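PDB 3KA7: oxidoreductase from Methanosarcina mazei, which binds flavin-adenine dinucleotide and is probably an oxidoreductase of the flavin-containing amine oxidase family, its substrate not established. Local coordinates for residues 1-6 with 241-246. Sequence-based numbering, arbitrary orientation.
Sequences MKTVVI and ADLVIS
Asp242 turns its carboxylate beside its own backbone N (chi1 -61°), and OD2 thereby takes the amide N-H of Lys2 on its anti lone pair at 3.1 Å. Val4, with CG1 anti to its carbonyl carbon (chi1 -63°), sets CG2 against both Ala241 CB and Val244 CG2, 3.7 Å from the latter. An acceptor side chain suits Asp242 because residues 241-242 are not yet in strand form, and the carboxylate stands in for a backbone carbonyl. Lys2 O receives Asp242 N at 2.8 Å and, weakly, Leu243 N. Beyond this point the two strands run parallel in regular register: Val4 N gives to Leu243 O, Val4 O accepts Ile245 N at 2.9 Å, and Ile6 N gives to Ile245 O.

Beta-branched Thr3, Val4, Val5, Ile6, Val244 and Ile245 suit extended backbones and supply most of the side chains on both faces. On one, Thr3 CG2 lies alongside Leu243 CB (3.8 Å), pointing the same way, while Thr3 OG1 is satisfied by Glu25 O of the next strand; helix 10-21 packs here through Leu19, against Thr3, Leu243 and Ile245. On the other face, Ile6 extends CD1 to Val244 CG1 at 3.7 Å, and the small Ala241 meets Val4 CG2 with its only side-chain carbon, CB. Selenomethionine Met1 reaches with CE to Leu243 CD2 (3.9 Å) at the exposed end.

Strand 2-6 is central in the five-stranded parallel sheet, between 25-29 and 243-246. Ile6, at its C-terminal end, touches the bound FAD, just before the glycine-rich turn into helix 10-21, an arrangement characteristic of the Rossmann-type dinucleotide-binding fold.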
loop_
_atom_site.group_PDB
_atom_site.type_symbol
_atom_site.label_atom_id
_atom_site.label_comp_id
_atom_site.label_asym_id
_atom_site.label_seq_id
_atom_site.Cartn_x
_atom_site.Cartn_y
_atom_site.Cartn_z
HETATM N N MSE A 1 19.817 -10.706 -21.253
HETATM C CA MSE A 1 19.258 -11.990 -20.759
HETATM C C MSE A 1 17.829 -12.171 -21.211
HETATM O O MSE A 1 17.144 -11.204 -21.556
HETATM C CB MSE A 1 19.227 -12.001 -19.242
HETATM C CG MSE A 1 20.550 -11.902 -18.555
HETATM SE SE MSE A 1 20.163 -12.045 -16.654
HETATM C CE MSE A 1 19.638 -10.202 -16.267
ATOM N N LYS A 2 17.367 -13.414 -21.170
ATOM C CA LYS A 2 15.962 -13.695 -21.338
ATOM C C LYS A 2 15.364 -13.719 -19.935
ATOM O O LYS A 2 15.821 -14.474 -19.070
ATOM C CB LYS A 2 15.763 -15.035 -22.040
ATOM C CG LYS A 2 14.346 -15.268 -22.514
ATOM C CD LYS A 2 14.177 -16.634 -23.181
ATOM C CE LYS A 2 14.905 -16.693 -24.520
ATOM N NZ LYS A 2 14.904 -18.076 -25.104
ATOM N N THR A 3 14.380 -12.863 -19.699
ATOM C CA THR A 3 13.788 -12.746 -18.367
ATOM C C THR A 3 12.268 -12.894 -18.443
ATOM O O THR A 3 11.636 -12.552 -19.445
ATOM C CB THR A 3 14.127 -11.392 -17.698
ATOM O OG1 THR A 3 13.322 -10.364 -18.276
ATOM C CG2 THR A 3 15.602 -11.027 -17.868
ATOM N N VAL A 4 11.684 -13.444 -17.386
ATOM C CA VAL A 4 10.244 -13.570 -17.319
ATOM C C VAL A 4 9.780 -13.013 -15.982
ATOM O O VAL A 4 10.474 -13.155 -14.964
ATOM C CB VAL A 4 9.775 -15.035 -17.486
ATOM C CG1 VAL A 4 10.170 -15.563 -18.888
ATOM C CG2 VAL A 4 10.355 -15.904 -16.400
ATOM N N VAL A 5 8.623 -12.369 -16.008
ATOM C CA VAL A 5 8.019 -11.814 -14.807
ATOM C C VAL A 5 6.707 -12.535 -14.595
ATOM O O VAL A 5 5.889 -12.647 -15.518
ATOM C CB VAL A 5 7.752 -10.307 -14.971
ATOM C CG1 VAL A 5 7.072 -9.749 -13.724
ATOM C CG2 VAL A 5 9.066 -9.569 -15.237
ATOM N N ILE A 6 6.500 -13.038 -13.380
ATOM C CA ILE A 6 5.257 -13.736 -13.057
ATOM C C ILE A 6 4.326 -12.753 -12.356
ATOM O O ILE A 6 4.597 -12.359 -11.234
ATOM C CB ILE A 6 5.520 -14.943 -12.134
ATOM C CG1 ILE A 6 6.590 -15.868 -12.748
ATOM C CG2 ILE A 6 4.217 -15.704 -11.883
ATOM C CD1 ILE A 6 7.074 -16.956 -11.810
ATOM N N ALA A 241 14.210 -19.050 -19.237
ATOM C CA ALA A 241 14.614 -17.768 -18.692
ATOM C C ALA A 241 15.903 -17.889 -17.897
ATOM O O ALA A 241 16.141 -18.881 -17.212
ATOM C CB ALA A 241 13.503 -17.192 -17.811
ATOM N N ASP A 242 16.722 -16.851 -17.985
ATOM C CA ASP A 242 17.936 -16.728 -17.209
ATOM C C ASP A 242 17.623 -16.043 -15.886
ATOM O O ASP A 242 18.355 -16.174 -14.902
ATOM C CB ASP A 242 18.929 -15.876 -17.996
ATOM C CG ASP A 242 19.292 -16.503 -19.333
ATOM O OD1 ASP A 242 19.841 -17.626 -19.309
ATOM O OD2 ASP A 242 19.019 -15.882 -20.396
ATOM N N LEU A 243 16.540 -15.277 -15.891
ATOM C CA LEU A 243 16.093 -14.547 -14.710
ATOM C C LEU A 243 14.577 -14.660 -14.595
ATOM O O LEU A 243 13.854 -14.442 -15.568
ATOM C CB LEU A 243 16.483 -13.076 -14.831
ATOM C CG LEU A 243 16.125 -12.126 -13.689
ATOM C CD1 LEU A 243 16.848 -12.500 -12.397
ATOM C CD2 LEU A 243 16.466 -10.710 -14.099
ATOM N N VAL A 244 14.110 -15.014 -13.402
ATOM C CA VAL A 244 12.680 -15.073 -13.127
ATOM C C VAL A 244 12.360 -14.089 -12.006
ATOM O O VAL A 244 12.905 -14.190 -10.906
ATOM C CB VAL A 244 12.221 -16.505 -12.722
ATOM C CG1 VAL A 244 10.755 -16.493 -12.341
ATOM C CG2 VAL A 244 12.463 -17.502 -13.864
ATOM N N ILE A 245 11.503 -13.122 -12.300
ATOM C CA ILE A 245 11.034 -12.191 -11.282
ATOM C C ILE A 245 9.596 -12.566 -10.901
ATOM O O ILE A 245 8.685 -12.514 -11.732
ATOM C CB ILE A 245 11.052 -10.740 -11.784
ATOM C CG1 ILE A 245 12.457 -10.330 -12.267
ATOM C CG2 ILE A 245 10.465 -9.787 -10.717
ATOM C CD1 ILE A 245 13.579 -10.534 -11.263
ATOM N N SER A 246 9.388 -12.952 -9.648
ATOM C CA SER A 246 8.041 -13.336 -9.236
ATOM C C SER A 246 7.388 -12.204 -8.474
ATOM O O SER A 246 7.918 -11.770 -7.458
ATOM C CB SER A 246 8.048 -14.592 -8.367
ATOM O OG SER A 246 6.727 -14.808 -7.876
#